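PDB 7DRQ: Uly1 from Catenovulum maritimum, which is an ulvan lyase of polysaccharide lyase family 24, probably cleaving the seaweed polysaccharide ulvan by beta-elimination. Local coordinates for residues G348-I362 / F396-I409. Numbering follows the deposited sequence.
Sequences GFDWTVTENGDLHLI and FPPASQLYTAGENI. With CA (calcium ion), chain D.
Ile-362, Leu-402, His-360 and Ile-409 meet where two antiparallel sheets of the beta-propeller pack as neighbouring blades, with strands 350-353 and 403-405 running nearly parallel (14°). Ile-362 and Ile-409 suit this buried layer because each sends its two branches to different partners. Ile-362 turns CG2 to Phe-396 CZ (3.6 Å) and to Leu-402 CD1, while its CD1 lies against the backbone of Ser-400 and Gln-401. Ile-409 sets CD1 over one face of the His-360 ring, 3.6 Å from the centroid, a CH-pi contact; the ring's nitrogens, bonded to His-380 and Gly-427, should fix its rotation.

Nearer the turns the facing residues are threonines, short enough to sit between the backbones: Thr-352 OG1 faces Thr-404 CG2, and Thr-354 CG2 touches Ile-409 CG2 (3.5 Å). With its hydroxyl between backbone N and carbonyl carbon (chi1 71°), Thr-354 accepts from Asn-356 N in an ST turn and from Asp-358 N, and donates to Asp-358 OD2 (2.6 Å). A valine here would probably leave the N-H groups of Asn-356 and Asp-358 without this acceptor and Asp-358 OD2 without its hydroxyl donor.

One direct hydrogen bond joins the segments: Leu-402 N to Asp-350 OD2 (2.8 Å), nearly straight, on the anti side and 28° out of the carboxylate plane; OD1 forms a salt bridge with Lys-267. Several waters also bridge the segments, one linking Gly-348 O to Ala-399 O. Asn-356 OD1 binds a calcium ion (2.5 Å), while ND2 donates to a water shared with Asp-358 OD2 and Glu-407 O and lies 3.6 Å from Glu-407 CB.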
loop_
_atom_site.group_PDB
_atom_site.type_symbol
_atom_site.label_atom_id
_atom_site.label_comp_id
_atom_site.label_asym_id
_atom_site.label_seq_id
_atom_site.Cartn_x
_atom_site.Cartn_y
_atom_site.Cartn_z
ATOM N N GLY A 348 -11.637 -3.016 -3.037
ATOM C CA GLY A 348 -12.544 -2.026 -2.501
ATOM C C GLY A 348 -12.657 -2.012 -0.994
ATOM O O GLY A 348 -13.580 -1.385 -0.464
ATOM N N PHE A 349 -11.754 -2.669 -0.280
ATOM C CA PHE A 349 -11.844 -2.731 1.172
ATOM C C PHE A 349 -10.923 -1.696 1.799
ATOM O O PHE A 349 -9.771 -1.537 1.379
ATOM C CB PHE A 349 -11.477 -4.116 1.700
ATOM C CG PHE A 349 -11.377 -4.160 3.190
ATOM C CD1 PHE A 349 -12.524 -4.145 3.968
ATOM C CD2 PHE A 349 -10.135 -4.146 3.826
ATOM C CE1 PHE A 349 -12.436 -4.170 5.364
ATOM C CE2 PHE A 349 -10.046 -4.157 5.214
ATOM C CZ PHE A 349 -11.192 -4.174 5.981
ATOM N N ASP A 350 -11.430 -0.996 2.810
ATOM C CA ASP A 350 -10.591 -0.075 3.566
ATOM C C ASP A 350 -11.251 0.170 4.912
ATOM O O ASP A 350 -12.408 -0.194 5.129
ATOM C CB ASP A 350 -10.363 1.238 2.807
ATOM C CG ASP A 350 -9.122 1.980 3.286
ATOM O OD1 ASP A 350 -8.306 1.379 4.021
ATOM O OD2 ASP A 350 -8.970 3.167 2.928
ATOM N N TRP A 351 -10.501 0.810 5.813
ATOM C CA TRP A 351 -10.970 1.062 7.168
ATOM C C TRP A 351 -10.183 2.232 7.747
ATOM O O TRP A 351 -9.104 2.581 7.263
ATOM C CB TRP A 351 -10.810 -0.180 8.055
ATOM C CG TRP A 351 -9.384 -0.533 8.217
ATOM C CD1 TRP A 351 -8.615 -1.264 7.358
ATOM C CD2 TRP A 351 -8.525 -0.116 9.278
ATOM N NE1 TRP A 351 -7.326 -1.344 7.836
ATOM C CE2 TRP A 351 -7.246 -0.647 9.013
ATOM C CE3 TRP A 351 -8.714 0.656 10.430
ATOM C CZ2 TRP A 351 -6.157 -0.436 9.864
ATOM C CZ3 TRP A 351 -7.633 0.871 11.274
ATOM C CH2 TRP A 351 -6.367 0.324 10.985
ATOM N N THR A 352 -10.724 2.816 8.809
ATOM C CA THR A 352 -9.992 3.816 9.576
ATOM C C THR A 352 -10.626 3.895 10.956
ATOM O O THR A 352 -11.714 3.362 11.189
ATOM C CB THR A 352 -9.997 5.183 8.873
ATOM O OG1 THR A 352 -9.127 6.084 9.568
ATOM C CG2 THR A 352 -11.405 5.759 8.860
ATOM N N VAL A 353 -9.908 4.521 11.884
ATOM C CA VAL A 353 -10.444 4.886 13.187
ATOM C C VAL A 353 -10.112 6.353 13.403
ATOM O O VAL A 353 -8.952 6.750 13.261
ATOM C CB VAL A 353 -9.866 4.022 14.336
ATOM C CG1 VAL A 353 -10.490 4.440 15.680
ATOM C CG2 VAL A 353 -10.093 2.537 14.069
ATOM N N THR A 354 -11.123 7.159 13.722
ATOM C CA THR A 354 -10.899 8.588 13.917
ATOM C C THR A 354 -10.244 8.857 15.270
ATOM O O THR A 354 -10.164 7.990 16.142
ATOM C CB THR A 354 -12.207 9.369 13.872
ATOM O OG1 THR A 354 -12.947 9.071 15.068
ATOM C CG2 THR A 354 -13.043 8.999 12.633
ATOM N N GLU A 355 -9.795 10.102 15.449
ATOM C CA GLU A 355 -9.226 10.538 16.720
ATOM C C GLU A 355 -10.223 10.488 17.873
ATOM O O GLU A 355 -9.812 10.675 19.027
ATOM C CB GLU A 355 -8.667 11.965 16.586
ATOM C CG GLU A 355 -9.750 13.028 16.534
ATOM C CD GLU A 355 -9.197 14.443 16.496
ATOM O OE1 GLU A 355 -7.991 14.609 16.221
ATOM O OE2 GLU A 355 -9.976 15.383 16.747
ATOM N N ASN A 356 -11.507 10.253 17.603
ATOM C CA ASN A 356 -12.506 10.070 18.647
ATOM C C ASN A 356 -12.931 8.615 18.786
ATOM O O ASN A 356 -13.922 8.320 19.467
ATOM C CB ASN A 356 -13.719 10.957 18.371
ATOM C CG ASN A 356 -13.353 12.411 18.385
ATOM O OD1 ASN A 356 -12.493 12.803 19.147
ATOM N ND2 ASN A 356 -13.966 13.213 17.504
ATOM N N GLY A 357 -12.188 7.701 18.179
ATOM C CA GLY A 357 -12.454 6.290 18.376
ATOM C C GLY A 357 -13.546 5.733 17.503
ATOM O O GLY A 357 -13.920 4.571 17.694
ATOM N N ASP A 358 -14.081 6.527 16.567
ATOM C CA ASP A 358 -15.073 6.022 15.622
ATOM C C ASP A 358 -14.422 5.031 14.672
ATOM O O ASP A 358 -13.431 5.345 14.013
ATOM C CB ASP A 358 -15.698 7.158 14.801
ATOM C CG ASP A 358 -16.094 8.351 15.645
ATOM O OD1 ASP A 358 -16.984 8.199 16.511
ATOM O OD2 ASP A 358 -15.520 9.447 15.434
ATOM N N LEU A 359 -14.998 3.844 14.580
ATOM C CA LEU A 359 -14.487 2.786 13.721
ATOM C C LEU A 359 -15.301 2.753 12.433
ATOM O O LEU A 359 -16.532 2.729 12.481
ATOM C CB LEU A 359 -14.567 1.435 14.429
ATOM C CG LEU A 359 -14.417 0.192 13.554
ATOM C CD1 LEU A 359 -13.007 0.109 13.026
ATOM C CD2 LEU A 359 -14.794 -1.074 14.336
ATOM N N HIS A 360 -14.611 2.720 11.292
ATOM C CA HIS A 360 -15.241 2.758 9.977
ATOM C C HIS A 360 -14.571 1.745 9.063
ATOM O O HIS A 360 -13.340 1.710 8.987
ATOM C CB HIS A 360 -15.130 4.157 9.357
ATOM C CG HIS A 360 -15.919 5.192 10.086
ATOM N ND1 HIS A 360 -17.217 5.507 9.751
ATOM C CD2 HIS A 360 -15.607 5.964 11.152
ATOM C CE1 HIS A 360 -17.675 6.423 10.582
ATOM N NE2 HIS A 360 -16.712 6.730 11.433
ATOM N N LEU A 361 -15.374 0.938 8.364
ATOM C CA LEU A 361 -14.881 0.002 7.355
ATOM C C LEU A 361 -15.786 0.031 6.135
ATOM O O LEU A 361 -17.011 0.093 6.260
ATOM C CB LEU A 361 -14.823 -1.444 7.869
ATOM C CG LEU A 361 -14.178 -1.639 9.245
ATOM C CD1 LEU A 361 -15.233 -1.704 10.357
ATOM C CD2 LEU A 361 -13.322 -2.893 9.238
ATOM N N ILE A 362 -15.178 -0.062 4.952
ATOM C CA ILE A 362 -15.929 -0.057 3.705
ATOM C C ILE A 362 -15.522 -1.270 2.875
ATOM O O ILE A 362 -14.435 -1.828 3.036
ATOM C CB ILE A 362 -15.721 1.242 2.900
ATOM C CG1 ILE A 362 -14.255 1.412 2.513
ATOM C CG2 ILE A 362 -16.215 2.442 3.703
ATOM C CD1 ILE A 362 -14.033 2.533 1.507
ATOM N N PHE A 396 -24.063 3.823 0.459
ATOM C CA PHE A 396 -22.694 4.319 0.425
ATOM C C PHE A 396 -22.237 4.420 -1.024
ATOM O O PHE A 396 -22.532 3.517 -1.820
ATOM C CB PHE A 396 -21.760 3.390 1.216
ATOM C CG PHE A 396 -20.371 3.923 1.380
ATOM C CD1 PHE A 396 -20.119 4.974 2.251
ATOM C CD2 PHE A 396 -19.318 3.382 0.664
ATOM C CE1 PHE A 396 -18.833 5.482 2.404
ATOM C CE2 PHE A 396 -18.027 3.884 0.810
ATOM C CZ PHE A 396 -17.787 4.941 1.680
ATOM N N PRO A 397 -21.525 5.483 -1.400
ATOM C CA PRO A 397 -21.175 5.678 -2.817
ATOM C C PRO A 397 -20.053 4.749 -3.241
ATOM O O PRO A 397 -19.436 4.071 -2.402
ATOM C CB PRO A 397 -20.734 7.152 -2.866
ATOM C CG PRO A 397 -20.206 7.410 -1.518
ATOM C CD PRO A 397 -21.113 6.636 -0.583
ATOM N N PRO A 398 -19.753 4.685 -4.540
ATOM C CA PRO A 398 -18.654 3.825 -5.000
ATOM C C PRO A 398 -17.279 4.354 -4.629
ATOM O O PRO A 398 -16.493 4.696 -5.514
ATOM C CB PRO A 398 -18.840 3.806 -6.526
ATOM C CG PRO A 398 -20.253 4.247 -6.751
ATOM C CD PRO A 398 -20.517 5.238 -5.670
ATOM N N ALA A 399 -16.968 4.427 -3.343
ATOM C CA ALA A 399 -15.648 4.855 -2.906
ATOM C C ALA A 399 -14.847 3.635 -2.474
ATOM O O ALA A 399 -15.401 2.684 -1.936
ATOM C CB ALA A 399 -15.751 5.857 -1.755
ATOM N N SER A 400 -13.540 3.666 -2.719
ATOM C CA SER A 400 -12.676 2.519 -2.446
ATOM C C SER A 400 -11.732 2.722 -1.270
ATOM O O SER A 400 -11.102 1.751 -0.834
ATOM C CB SER A 400 -11.855 2.171 -3.697
ATOM O OG SER A 400 -10.950 3.217 -4.001
ATOM N N GLN A 401 -11.616 3.941 -0.743
ATOM C CA GLN A 401 -10.721 4.206 0.373
ATOM C C GLN A 401 -11.365 5.206 1.325
ATOM O O GLN A 401 -12.228 5.993 0.933
ATOM C CB GLN A 401 -9.349 4.703 -0.131
ATOM C CG GLN A 401 -8.482 3.523 -0.588
ATOM C CD GLN A 401 -7.085 3.905 -1.017
ATOM O OE1 GLN A 401 -6.205 4.144 -0.184
ATOM N NE2 GLN A 401 -6.860 3.934 -2.325
ATOM N N LEU A 402 -10.958 5.145 2.593
ATOM C CA LEU A 402 -11.405 6.089 3.612
ATOM C C LEU A 402 -10.195 6.719 4.283
ATOM O O LEU A 402 -9.175 6.057 4.502
ATOM C CB LEU A 402 -12.274 5.415 4.687
ATOM C CG LEU A 402 -13.796 5.334 4.604
ATOM C CD1 LEU A 402 -14.325 4.903 5.981
ATOM C CD2 LEU A 402 -14.431 6.648 4.147
ATOM N N TYR A 403 -10.318 7.996 4.629
ATOM C CA TYR A 403 -9.270 8.746 5.299
ATOM C C TYR A 403 -9.854 9.434 6.531
ATOM O O TYR A 403 -11.075 9.501 6.713
ATOM C CB TYR A 403 -8.652 9.771 4.335
ATOM C CG TYR A 403 -8.235 9.122 3.045
ATOM C CD1 TYR A 403 -7.024 8.445 2.954
ATOM C CD2 TYR A 403 -9.060 9.149 1.922
ATOM C CE1 TYR A 403 -6.637 7.834 1.785
ATOM C CE2 TYR A 403 -8.675 8.539 0.745
ATOM C CZ TYR A 403 -7.465 7.880 0.686
ATOM O OH TYR A 403 -7.062 7.275 -0.484
ATOM N N THR A 404 -8.975 9.965 7.384
ATOM C CA THR A 404 -9.474 10.643 8.572
ATOM C C THR A 404 -8.542 11.771 8.977
ATOM O O THR A 404 -7.325 11.712 8.768
ATOM C CB THR A 404 -9.681 9.670 9.752
ATOM O OG1 THR A 404 -10.458 10.315 10.771
ATOM C CG2 THR A 404 -8.336 9.190 10.351
ATOM N N ALA A 405 -9.143 12.817 9.537
ATOM C CA ALA A 405 -8.407 13.920 10.132
ATOM C C ALA A 405 -9.370 14.648 11.048
ATOM O O ALA A 405 -10.548 14.798 10.715
ATOM C CB ALA A 405 -7.827 14.881 9.080
ATOM N N GLY A 406 -8.871 15.073 12.205
ATOM C CA GLY A 406 -9.748 15.712 13.169
ATOM C C GLY A 406 -10.909 14.809 13.512
ATOM O O GLY A 406 -10.763 13.588 13.617
ATOM N N GLU A 407 -12.094 15.399 13.653
ATOM C CA GLU A 407 -13.254 14.590 13.998
ATOM C C GLU A 407 -13.899 13.914 12.795
ATOM O O GLU A 407 -14.945 13.273 12.959
ATOM C CB GLU A 407 -14.296 15.455 14.712
ATOM C CG GLU A 407 -14.929 16.514 13.836
ATOM C CD GLU A 407 -16.137 17.166 14.493
ATOM O OE1 GLU A 407 -16.482 16.796 15.632
ATOM O OE2 GLU A 407 -16.756 18.040 13.863
ATOM N N ASN A 408 -13.317 14.024 11.599
ATOM C CA ASN A 408 -14.002 13.640 10.372
ATOM C C ASN A 408 -13.385 12.414 9.710
ATOM O O ASN A 408 -12.234 12.047 9.956
ATOM C CB ASN A 408 -13.988 14.794 9.361
ATOM C CG ASN A 408 -14.704 16.012 9.878
ATOM O OD1 ASN A 408 -15.822 15.916 10.380
ATOM N ND2 ASN A 408 -14.057 17.163 9.779
ATOM N N ILE A 409 -14.182 11.794 8.839
ATOM C CA ILE A 409 -13.670 10.867 7.840
ATOM C C ILE A 409 -13.903 11.484 6.466
ATOM O O ILE A 409 -14.752 12.361 6.286
ATOM C CB ILE A 409 -14.320 9.466 7.925
ATOM C CG1 ILE A 409 -15.842 9.571 7.771
ATOM C CG2 ILE A 409 -13.913 8.769 9.226
ATOM C CD1 ILE A 409 -16.557 8.189 7.729
HETATM CA CA CA D . -12.338 13.566 21.477
HETATM O O HOH W 1 -15.320 -0.037 -2.084
HETATM O O HOH W 2 -9.338 -0.306 -1.232
HETATM O O HOH W 3 -6.533 4.203 2.552
HETATM O O HOH W 4 -9.245 11.556 12.942
HETATM O O HOH W 5 -6.257 14.650 13.222
HETATM O O HOH W 6 -10.043 12.688 21.049
HETATM O O HOH W 7 -15.625 12.110 15.456
HETATM O O HOH W 8 -14.770 12.720 21.316
HETATM O O HOH W 9 -13.631 15.458 20.632
#